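PDB 4MGQ: glycosyl hydrolase family 10 from Prevotella bryantii, which serves as a carbohydrate-binding module of an enzyme that probably hydrolyses internal beta-1,4-xylosidic linkages of xylan, and holds a calcium ion. Local coordinates for residues E34-P39 / L99-F104; Y49-R54 / V118-P123; L19-G24 / H147-K152. One frame throughout, in Å; residues are numbered along the deposited sequence.

Contact 1: residues E34-P39 / L99-F104; sequences ELYVNP and LKQLRF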
loop_
_atom_site.group_PDB
_atom_site.type_symbol
_atom_site.label_atom_id
_atom_site.label_comp_id
_atom_site.label_asym_id
_atom_site.label_seq_id
_atom_site.Cartn_x
_atom_site.Cartn_y
_atom_site.Cartn_z
ATOM N N GLU A 34 -8.689 8.712 0.591
ATOM C CA GLU A 34 -8.216 7.524 1.293
ATOM C C GLU A 34 -8.188 6.300 0.382
ATOM O O GLU A 34 -9.034 6.129 -0.494
ATOM C CB GLU A 34 -9.082 7.240 2.532
ATOM C CG GLU A 34 -8.966 8.316 3.620
ATOM C CD GLU A 34 -9.728 8.000 4.908
ATOM O OE1 GLU A 34 -10.366 6.943 5.011
ATOM O OE2 GLU A 34 -9.688 8.836 5.836
ATOM N N LEU A 35 -7.184 5.466 0.626
ATOM C CA LEU A 35 -6.999 4.185 -0.033
ATOM C C LEU A 35 -6.977 3.090 1.035
ATOM O O LEU A 35 -6.283 3.218 2.047
ATOM C CB LEU A 35 -5.697 4.186 -0.839
ATOM C CG LEU A 35 -5.264 2.866 -1.469
ATOM C CD1 LEU A 35 -6.196 2.491 -2.604
ATOM C CD2 LEU A 35 -3.813 2.958 -1.951
ATOM N N TYR A 36 -7.728 2.016 0.800
ATOM C CA TYR A 36 -7.911 0.966 1.795
ATOM C C TYR A 36 -7.431 -0.389 1.327
ATOM O O TYR A 36 -7.627 -0.746 0.176
ATOM C CB TYR A 36 -9.380 0.817 2.141
ATOM C CG TYR A 36 -10.037 2.045 2.696
ATOM C CD1 TYR A 36 -9.356 2.909 3.540
ATOM C CD2 TYR A 36 -11.342 2.337 2.372
ATOM C CE1 TYR A 36 -9.984 4.040 4.056
ATOM C CE2 TYR A 36 -11.969 3.453 2.869
ATOM C CZ TYR A 36 -11.294 4.293 3.715
ATOM O OH TYR A 36 -11.949 5.404 4.198
ATOM N N VAL A 37 -6.861 -1.155 2.244
ATOM C CA VAL A 37 -6.633 -2.581 2.000
ATOM C C VAL A 37 -6.876 -3.323 3.314
ATOM O O VAL A 37 -6.583 -2.799 4.394
ATOM C CB VAL A 37 -5.214 -2.840 1.448
ATOM C CG1 VAL A 37 -4.158 -2.558 2.499
ATOM C CG2 VAL A 37 -5.098 -4.276 0.913
ATOM N N ASN A 38 -7.463 -4.515 3.232
ATOM C CA ASN A 38 -7.754 -5.296 4.429
ATOM C C ASN A 38 -6.833 -6.508 4.539
ATOM O O ASN A 38 -6.814 -7.330 3.626
ATOM C CB ASN A 38 -9.210 -5.777 4.425
ATOM C CG ASN A 38 -10.205 -4.685 4.803
ATOM O OD1 ASN A 38 -9.950 -3.499 4.626
ATOM N ND2 ASN A 38 -11.347 -5.096 5.348
ATOM N N PRO A 39 -6.084 -6.621 5.650
ATOM C CA PRO A 39 -5.275 -7.821 5.899
ATOM C C PRO A 39 -6.147 -9.061 5.849
ATOM O O PRO A 39 -7.300 -9.009 6.283
ATOM C CB PRO A 39 -4.710 -7.585 7.299
ATOM C CG PRO A 39 -4.671 -6.088 7.424
ATOM C CD PRO A 39 -5.895 -5.611 6.705
ATOM N N LEU A 99 -7.531 -5.100 14.627
ATOM C CA LEU A 99 -7.581 -4.176 13.494
ATOM C C LEU A 99 -7.838 -4.937 12.202
ATOM O O LEU A 99 -7.196 -5.963 11.954
ATOM C CB LEU A 99 -6.268 -3.390 13.399
ATOM C CG LEU A 99 -5.846 -2.658 14.676
ATOM C CD1 LEU A 99 -4.344 -2.442 14.703
ATOM C CD2 LEU A 99 -6.593 -1.329 14.789
ATOM N N LYS A 100 -8.764 -4.454 11.382
ATOM C CA LYS A 100 -9.141 -5.199 10.187
ATOM C C LYS A 100 -8.838 -4.482 8.871
ATOM O O LYS A 100 -8.985 -5.071 7.801
ATOM C CB LYS A 100 -10.628 -5.550 10.240
ATOM C CG LYS A 100 -11.537 -4.378 10.027
ATOM C CD LYS A 100 -12.993 -4.818 9.836
ATOM C CE LYS A 100 -13.488 -5.627 11.026
ATOM N NZ LYS A 100 -13.325 -4.899 12.326
ATOM N N GLN A 101 -8.406 -3.220 8.943
ATOM C CA GLN A 101 -8.201 -2.415 7.741
ATOM C C GLN A 101 -6.973 -1.506 7.874
ATOM O O GLN A 101 -6.679 -1.027 8.965
ATOM C CB GLN A 101 -9.451 -1.576 7.455
ATOM C CG GLN A 101 -9.379 -0.746 6.184
ATOM C CD GLN A 101 -10.652 0.045 5.919
ATOM O OE1 GLN A 101 -11.036 0.904 6.704
ATOM N NE2 GLN A 101 -11.316 -0.262 4.818
ATOM N N LEU A 102 -6.250 -1.301 6.772
ATOM C CA LEU A 102 -5.221 -0.259 6.712
ATOM C C LEU A 102 -5.763 0.910 5.914
ATOM O O LEU A 102 -6.142 0.748 4.755
ATOM C CB LEU A 102 -3.929 -0.766 6.052
ATOM C CG LEU A 102 -3.209 -1.913 6.752
ATOM C CD1 LEU A 102 -1.894 -2.209 6.017
ATOM C CD2 LEU A 102 -2.957 -1.591 8.197
ATOM N N ARG A 103 -5.783 2.088 6.530
ATOM C CA ARG A 103 -6.216 3.309 5.847
ATOM C C ARG A 103 -5.015 4.133 5.412
ATOM O O ARG A 103 -4.297 4.645 6.262
ATOM C CB ARG A 103 -7.105 4.161 6.767
ATOM C CG ARG A 103 -8.387 3.441 7.236
ATOM C CD ARG A 103 -9.118 4.208 8.342
ATOM N NE ARG A 103 -9.380 5.594 7.946
ATOM C CZ ARG A 103 -9.657 6.565 8.816
ATOM N NH1 ARG A 103 -9.708 6.301 10.120
ATOM N NH2 ARG A 103 -9.857 7.800 8.386
ATOM N N PHE A 104 -4.801 4.255 4.102
ATOM C CA PHE A 104 -3.775 5.150 3.574
ATOM C C PHE A 104 -4.391 6.542 3.449
ATOM O O PHE A 104 -5.319 6.751 2.671
ATOM C CB PHE A 104 -3.238 4.660 2.215
ATOM C CG PHE A 104 -2.381 3.418 2.299
ATOM C CD1 PHE A 104 -2.937 2.185 2.626
ATOM C CD2 PHE A 104 -1.019 3.477 2.009
ATOM C CE1 PHE A 104 -2.151 1.035 2.690
ATOM C CE2 PHE A 104 -0.218 2.321 2.057
ATOM C CZ PHE A 104 -0.784 1.103 2.402
HETATM O O HOH W 1 -8.889 -7.835 8.122
#

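Contact 2: residues Y49-R54 / V118-P123; sequences YTLKLR and VQLLDP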
loop_
_atom_site.group_PDB
_atom_site.type_symbol
_atom_site.label_atom_id
_atom_site.label_comp_id
_atom_site.label_asym_id
_atom_site.label_seq_id
_atom_site.Cartn_x
_atom_site.Cartn_y
_atom_site.Cartn_z
ATOM N N TYR A 49 3.394 -6.124 13.555
ATOM C CA TYR A 49 3.227 -6.370 12.129
ATOM C C TYR A 49 4.161 -5.456 11.363
ATOM O O TYR A 49 4.424 -4.337 11.789
ATOM C CB TYR A 49 1.773 -6.139 11.706
ATOM C CG TYR A 49 0.841 -7.102 12.384
ATOM C CD1 TYR A 49 0.359 -6.843 13.658
ATOM C CD2 TYR A 49 0.475 -8.288 11.762
ATOM C CE1 TYR A 49 -0.490 -7.746 14.301
ATOM C CE2 TYR A 49 -0.373 -9.191 12.387
ATOM C CZ TYR A 49 -0.836 -8.915 13.660
ATOM O OH TYR A 49 -1.660 -9.811 14.293
ATOM N N THR A 50 4.665 -5.936 10.235
ATOM C CA THR A 50 5.623 -5.155 9.457
ATOM C C THR A 50 5.083 -4.900 8.061
ATOM O O THR A 50 4.802 -5.837 7.307
ATOM C CB THR A 50 6.990 -5.867 9.365
ATOM O OG1 THR A 50 7.530 -6.035 10.679
ATOM C CG2 THR A 50 7.973 -5.059 8.524
ATOM N N LEU A 51 4.905 -3.623 7.727
ATOM C CA LEU A 51 4.484 -3.248 6.383
ATOM C C LEU A 51 5.718 -3.101 5.503
ATOM O O LEU A 51 6.611 -2.326 5.827
ATOM C CB LEU A 51 3.694 -1.930 6.409
ATOM C CG LEU A 51 3.219 -1.390 5.057
ATOM C CD1 LEU A 51 2.171 -2.294 4.413
ATOM C CD2 LEU A 51 2.661 0.031 5.205
ATOM N N LYS A 52 5.778 -3.850 4.405
ATOM C CA LYS A 52 6.845 -3.675 3.421
ATOM C C LYS A 52 6.251 -3.280 2.093
ATOM O O LYS A 52 5.187 -3.776 1.717
ATOM C CB LYS A 52 7.655 -4.961 3.239
ATOM C CG LYS A 52 8.384 -5.429 4.464
ATOM C CD LYS A 52 9.241 -6.648 4.090
ATOM C CE LYS A 52 9.950 -7.219 5.285
ATOM N NZ LYS A 52 10.733 -8.437 4.889
ATOM N N LEU A 53 6.955 -2.428 1.355
ATOM C CA LEU A 53 6.544 -2.085 -0.001
ATOM C C LEU A 53 7.645 -1.283 -0.674
ATOM O O LEU A 53 8.636 -0.934 -0.029
ATOM C CB LEU A 53 5.223 -1.299 0.023
ATOM C CG LEU A 53 5.225 0.091 0.673
ATOM C CD1 LEU A 53 4.654 1.115 -0.309
ATOM C CD2 LEU A 53 4.471 0.120 1.991
ATOM N N ARG A 54 7.500 -1.022 -1.969
ATOM C CA ARG A 54 8.283 0.052 -2.572
ATOM C C ARG A 54 7.314 1.138 -3.006
ATOM O O ARG A 54 6.170 0.857 -3.367
ATOM C CB ARG A 54 9.153 -0.428 -3.745
ATOM C CG ARG A 54 8.427 -1.078 -4.905
ATOM C CD ARG A 54 9.419 -1.450 -6.033
ATOM N NE ARG A 54 8.686 -1.981 -7.170
ATOM C CZ ARG A 54 8.842 -1.579 -8.428
ATOM N NH1 ARG A 54 9.752 -0.660 -8.729
ATOM N NH2 ARG A 54 8.099 -2.111 -9.385
ATOM N N VAL A 118 3.709 -4.839 -2.027
ATOM C CA VAL A 118 3.153 -4.570 -0.710
ATOM C C VAL A 118 2.942 -5.868 0.062
ATOM O O VAL A 118 2.244 -6.778 -0.407
ATOM C CB VAL A 118 1.817 -3.827 -0.811
ATOM C CG1 VAL A 118 1.328 -3.425 0.587
ATOM C CG2 VAL A 118 1.950 -2.606 -1.723
ATOM N N GLN A 119 3.575 -5.946 1.224
ATOM C CA GLN A 119 3.421 -7.079 2.139
ATOM C C GLN A 119 3.068 -6.566 3.523
ATOM O O GLN A 119 3.450 -5.455 3.898
ATOM C CB GLN A 119 4.709 -7.901 2.223
ATOM C CG GLN A 119 5.235 -8.388 0.897
ATOM C CD GLN A 119 6.519 -9.190 1.050
ATOM O OE1 GLN A 119 6.731 -10.178 0.352
ATOM N NE2 GLN A 119 7.388 -8.750 1.935
ATOM N N LEU A 120 2.374 -7.390 4.299
ATOM C CA LEU A 120 2.158 -7.082 5.704
ATOM C C LEU A 120 2.394 -8.360 6.477
ATOM O O LEU A 120 1.581 -9.283 6.403
ATOM C CB LEU A 120 0.752 -6.551 5.964
ATOM C CG LEU A 120 0.470 -6.141 7.411
ATOM C CD1 LEU A 120 1.269 -4.890 7.828
ATOM C CD2 LEU A 120 -1.027 -5.948 7.646
ATOM N N LEU A 121 3.524 -8.419 7.174
ATOM C CA LEU A 121 3.963 -9.666 7.803
ATOM C C LEU A 121 3.627 -9.722 9.279
ATOM O O LEU A 121 3.926 -8.797 10.032
ATOM C CB LEU A 121 5.461 -9.839 7.584
ATOM C CG LEU A 121 5.616 -9.480 6.106
ATOM C CD1 LEU A 121 6.941 -8.883 5.765
ATOM C CD2 LEU A 121 5.222 -10.625 5.185
ATOM N N ASP A 122 3.006 -10.818 9.704
ATOM C CA ASP A 122 2.716 -10.987 11.119
ATOM C C ASP A 122 4.018 -11.424 11.822
ATOM O O ASP A 122 5.045 -11.559 11.154
ATOM C CB ASP A 122 1.517 -11.948 11.310
ATOM C CG ASP A 122 1.845 -13.423 11.083
ATOM O OD1 ASP A 122 3.010 -13.810 10.870
ATOM O OD2 ASP A 122 0.877 -14.209 11.138
ATOM N N PRO A 123 4.011 -11.583 13.165
ATOM C CA PRO A 123 5.284 -11.909 13.820
ATOM C C PRO A 123 5.947 -13.205 13.343
ATOM O O PRO A 123 7.166 -13.334 13.469
ATOM C CB PRO A 123 4.892 -12.040 15.296
ATOM C CG PRO A 123 3.684 -11.212 15.446
ATOM C CD PRO A 123 2.944 -11.316 14.149
HETATM O O HOH W 2 6.449 -8.038 12.200
HETATM O O HOH W 3 9.042 -10.321 3.409
#

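Contact 3: residues L19-G24 / H147-K152; sequences LYIHMG and HEYEIK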
loop_
_atom_site.group_PDB
_atom_site.type_symbol
_atom_site.label_atom_id
_atom_site.label_comp_id
_atom_site.label_asym_id
_atom_site.label_seq_id
_atom_site.Cartn_x
_atom_site.Cartn_y
_atom_site.Cartn_z
ATOM N N LEU A 19 0.667 -0.396 -8.547
ATOM C CA LEU A 19 -0.519 0.377 -8.204
ATOM C C LEU A 19 -0.213 1.850 -8.480
ATOM O O LEU A 19 0.855 2.346 -8.120
ATOM C CB LEU A 19 -0.912 0.156 -6.737
ATOM C CG LEU A 19 -2.125 0.933 -6.190
ATOM C CD1 LEU A 19 -2.711 0.196 -5.002
ATOM C CD2 LEU A 19 -1.776 2.357 -5.768
ATOM N N TYR A 20 -1.159 2.541 -9.104
ATOM C CA TYR A 20 -0.977 3.946 -9.453
ATOM C C TYR A 20 -2.209 4.757 -9.109
ATOM O O TYR A 20 -3.311 4.411 -9.512
ATOM C CB TYR A 20 -0.677 4.083 -10.937
ATOM C CG TYR A 20 -0.752 5.497 -11.463
ATOM C CD1 TYR A 20 0.113 6.477 -10.996
ATOM C CD2 TYR A 20 -1.668 5.842 -12.448
ATOM C CE1 TYR A 20 0.067 7.767 -11.487
ATOM C CE2 TYR A 20 -1.729 7.146 -12.945
ATOM C CZ TYR A 20 -0.853 8.097 -12.454
ATOM O OH TYR A 20 -0.882 9.389 -12.929
ATOM N N ILE A 21 -2.010 5.844 -8.374
ATOM C CA ILE A 21 -3.093 6.787 -8.123
ATOM C C ILE A 21 -2.682 8.175 -8.573
ATOM O O ILE A 21 -1.732 8.751 -8.033
ATOM C CB ILE A 21 -3.484 6.843 -6.646
ATOM C CG1 ILE A 21 -4.082 5.506 -6.206
ATOM C CG2 ILE A 21 -4.480 7.987 -6.401
ATOM C CD1 ILE A 21 -4.346 5.437 -4.728
ATOM N N HIS A 22 -3.386 8.703 -9.564
ATOM C CA HIS A 22 -3.261 10.121 -9.852
ATOM C C HIS A 22 -4.108 10.865 -8.832
ATOM O O HIS A 22 -5.335 10.814 -8.872
ATOM C CB HIS A 22 -3.701 10.481 -11.259
ATOM C CG HIS A 22 -3.630 11.953 -11.520
ATOM N ND1 HIS A 22 -2.449 12.656 -11.442
ATOM C CD2 HIS A 22 -4.595 12.865 -11.782
ATOM C CE1 HIS A 22 -2.682 13.933 -11.689
ATOM N NE2 HIS A 22 -3.977 14.087 -11.897
ATOM N N MET A 23 -3.448 11.542 -7.904
ATOM C CA MET A 23 -4.164 12.204 -6.822
ATOM C C MET A 23 -4.701 13.570 -7.243
ATOM O O MET A 23 -5.808 13.952 -6.867
ATOM C CB MET A 23 -3.252 12.341 -5.604
ATOM C CG MET A 23 -2.881 10.988 -4.999
ATOM S SD MET A 23 -1.807 11.069 -3.565
ATOM C CE MET A 23 -0.289 11.669 -4.311
ATOM N N GLY A 24 -3.915 14.304 -8.019
ATOM C CA GLY A 24 -4.288 15.668 -8.373
ATOM C C GLY A 24 -3.893 16.639 -7.268
ATOM O O GLY A 24 -2.969 16.377 -6.517
ATOM N N HIS A 147 -14.962 9.448 -2.904
ATOM C CA HIS A 147 -13.649 9.996 -3.219
ATOM C C HIS A 147 -13.409 9.876 -4.712
ATOM O O HIS A 147 -13.398 8.775 -5.258
ATOM C CB HIS A 147 -12.549 9.285 -2.437
ATOM C CG HIS A 147 -12.516 9.655 -0.991
ATOM N ND1 HIS A 147 -11.475 9.311 -0.158
ATOM C CD2 HIS A 147 -13.401 10.342 -0.228
ATOM C CE1 HIS A 147 -11.715 9.777 1.056
ATOM N NE2 HIS A 147 -12.877 10.406 1.037
ATOM N N GLU A 148 -13.229 11.012 -5.372
ATOM C CA GLU A 148 -13.187 11.041 -6.827
ATOM C C GLU A 148 -11.761 10.916 -7.357
ATOM O O GLU A 148 -11.127 11.906 -7.726
ATOM C CB GLU A 148 -13.837 12.327 -7.347
ATOM C CG GLU A 148 -15.302 12.459 -6.954
ATOM C CD GLU A 148 -15.884 13.830 -7.279
ATOM O OE1 GLU A 148 -15.397 14.477 -8.232
ATOM O OE2 GLU A 148 -16.830 14.256 -6.580
ATOM N N TYR A 149 -11.258 9.687 -7.369
ATOM C CA TYR A 149 -9.990 9.382 -8.014
ATOM C C TYR A 149 -10.071 7.944 -8.511
ATOM O O TYR A 149 -10.996 7.222 -8.141
ATOM C CB TYR A 149 -8.816 9.588 -7.055
ATOM C CG TYR A 149 -8.658 8.562 -5.944
ATOM C CD1 TYR A 149 -7.915 7.401 -6.151
ATOM C CD2 TYR A 149 -9.211 8.766 -4.686
ATOM C CE1 TYR A 149 -7.741 6.462 -5.145
ATOM C CE2 TYR A 149 -9.039 7.822 -3.657
ATOM C CZ TYR A 149 -8.297 6.671 -3.910
ATOM O OH TYR A 149 -8.096 5.730 -2.928
ATOM N N GLU A 150 -9.120 7.534 -9.346
ATOM C CA GLU A 150 -9.112 6.174 -9.874
ATOM C C GLU A 150 -7.966 5.346 -9.313
ATOM O O GLU A 150 -6.830 5.797 -9.292
ATOM C CB GLU A 150 -8.984 6.183 -11.392
ATOM C CG GLU A 150 -9.879 7.154 -12.119
ATOM C CD GLU A 150 -9.466 7.277 -13.572
ATOM O OE1 GLU A 150 -9.263 8.419 -14.045
ATOM O OE2 GLU A 150 -9.323 6.222 -14.230
ATOM N N ILE A 151 -8.278 4.132 -8.877
ATOM C CA ILE A 151 -7.262 3.151 -8.529
ATOM C C ILE A 151 -6.927 2.359 -9.787
ATOM O O ILE A 151 -7.796 1.687 -10.341
ATOM C CB ILE A 151 -7.745 2.205 -7.427
ATOM C CG1 ILE A 151 -8.163 3.002 -6.190
ATOM C CG2 ILE A 151 -6.673 1.172 -7.092
ATOM C CD1 ILE A 151 -8.861 2.170 -5.128
ATOM N N LYS A 152 -5.683 2.464 -10.246
ATOM C CA LYS A 152 -5.255 1.807 -11.483
ATOM C C LYS A 152 -4.050 0.918 -11.231
ATOM O O LYS A 152 -3.392 1.049 -10.208
ATOM C CB LYS A 152 -4.890 2.834 -12.559
ATOM C CG LYS A 152 -6.015 3.776 -12.969
ATOM C CD LYS A 152 -5.573 4.685 -14.110
ATOM C CE LYS A 152 -5.179 3.886 -15.351
ATOM N NZ LYS A 152 -6.313 3.068 -15.899
HETATM O O HOH W 4 -4.908 6.846 -11.030
HETATM O O HOH W 5 -7.326 9.530 -10.317
#

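Contact 1: residues E34-P39 / L99-F104
Val37 CG1 sits 4.1 Å from Phe104 CE1, at the edge of the phenyl ring, and 4.0 Å from Leu102 CB; with Leu35 these residues make the tightly packed inner face of an antiparallel strand pair. A chi1 of 68° brings CG1 there, between the backbone N and the carbonyl carbon of Val37. Met115 of strand 111-121, in the opposing sheet, packs on Leu35 and Phe104, so apolar side chains, branched and aromatic, suit this interior of the beta-sandwich. The backbones are joined by two reciprocal pairs of hydrogen bonds, Leu35 with Phe104 and Val37 with Leu102.

The face carrying Tyr36, Gln101 and Arg103 is partly exposed and relies on flat polar groups. Gln101 reaches out as an extended chain and stacks its amide over one face of the Tyr36 ring, NE2 3.4 Å from CG and the planes 22° apart. Arg103 runs beside the same ring, its CG 3.6 Å from Tyr36 CE1. Its NH2 then meets Glu34 OE2 at 2.8 Å on the syn side, somewhat out of the carboxylate plane, in a nearly straight bond (164°). Past the last bridge a water donates to both Pro39 O and Lys100 O. Arg103 NH1 is bonded to Gln68 OE1, and Glu105 brings a second carboxylate close to that of Glu34; the guanidinium probably offsets their mutual repulsion.

Contact 2: residues Y49-R54 / V118-P123
Leu121 O receives the N-H of Thr50 at 3.0 Å and the CA-H of Tyr49, whose CA is 3.3 Å away, while a water donates a further, weak bond. That water also pairs with Thr50 OG1, so a small hydroxyl side chain suits this partly exposed place. Leu121 N returns a bond to Thr50 O. Two residues further along, past the non-hydrogen-bonded pair Leu51-Leu120, Lys52 and Gln119 exchange a second pair, with Gln119 N 2.7 Å from Lys52 O. Strands 48-57 and 111-121 are thereby zipped together as antiparallel neighbours within one sheet of the beta-sandwich.

On the outward face Lys52 is fully extended beyond CG and crosses the Leu121 side chain at about a right angle. The crossing is tight, CE lying 3.5 Å from Leu121 CD1. The aliphatic part of the lysine thus covers part of the partly exposed Leu121, while NZ goes on to a water that also accepts from Gln119 NE2.

The inward face is aliphatic. Leu51 CB meets Leu120 CD1 at 4.1 Å, and Leu53 CB lies 3.9 Å from Val118 CG2; branched side chains fit between the sheets, where Phe80 of strand 80-82 packs on Leu51 and Leu53. At the far end the Tyr49 ring leans obliquely on Asp122, CE2 3.5 Å from CB. The polar tips of this pair turn to other partners, Tyr49 OH to Gln44 N and Asp122 OD1 to Asn126 N. The chemistry is thus divided by face: backbone bonds fix the register, the outer side chains bring polar ends to shared waters, and the inner ones offer hydrocarbon to the core.

Contact 3: residues L19-G24 / H147-K152
Strand 151-155, one of the two outermost strands of a five-stranded antiparallel sheet, pairs with strand 17-24 through Lys152 and Tyr20. Tyr20 N donates to Lys152 O at 2.9 Å, and Lys152 N answers with a longer bond of 3.2 Å to Tyr20 O. On the outer face the aliphatic Lys152 CD approaches the edge of the Tyr20 ring, which itself stacks with Trp114; the long, flexible lysine suits an exposed border.

Beyond this bridge the chains separate, and water takes over the task of joining the backbones. One molecule accepts from His22 N at 2.8 Å and donates to Glu150 O, with a longer bond to Tyr20 O. Another donates to His22 O and accepts from Glu150 N at 2.9 Å. The waters bridge the gap between strand 17-24 and the chain leading into the edge strand of the beta-sandwich, yet the inner side is apolar. There Ile21 crosses Tyr149 obliquely, setting CG2 3.5 Å from CD1 and its own CD1 3.6 Å from Tyr149 CE1. Tyr149 CG stands between its backbone N and carbonyl carbon (chi1 72°). Tyrosine serves both needs at this buried position: its ring carbons pack against isoleucine, and its hydroxyl is hydrogen-bonded to Glu34 O of the other sheet.

Contacts 2 and 3 belong to one sheet, where strand 111-121 of contact 2 lies beside strand 17-24 of contact 3, whereas contact 1 belongs to the sheet facing it. The interior joins them: Pro39 CG of contact 1 lies 3.7 Å from Leu120 CD2 of contact 2, and Leu35 CD1 is equally close to Ile151 CD1 of contact 3. All three are partly buried. Contacts 1 and 2, each centred about 9 Å from the centre of the chain, have repeated backbone bonds; contact 3, about 13 Å out, has a shorter ladder extended by water. Toward solvent, contact 1 uses charge and stacking, contact 2 aliphatic cover and bridging water.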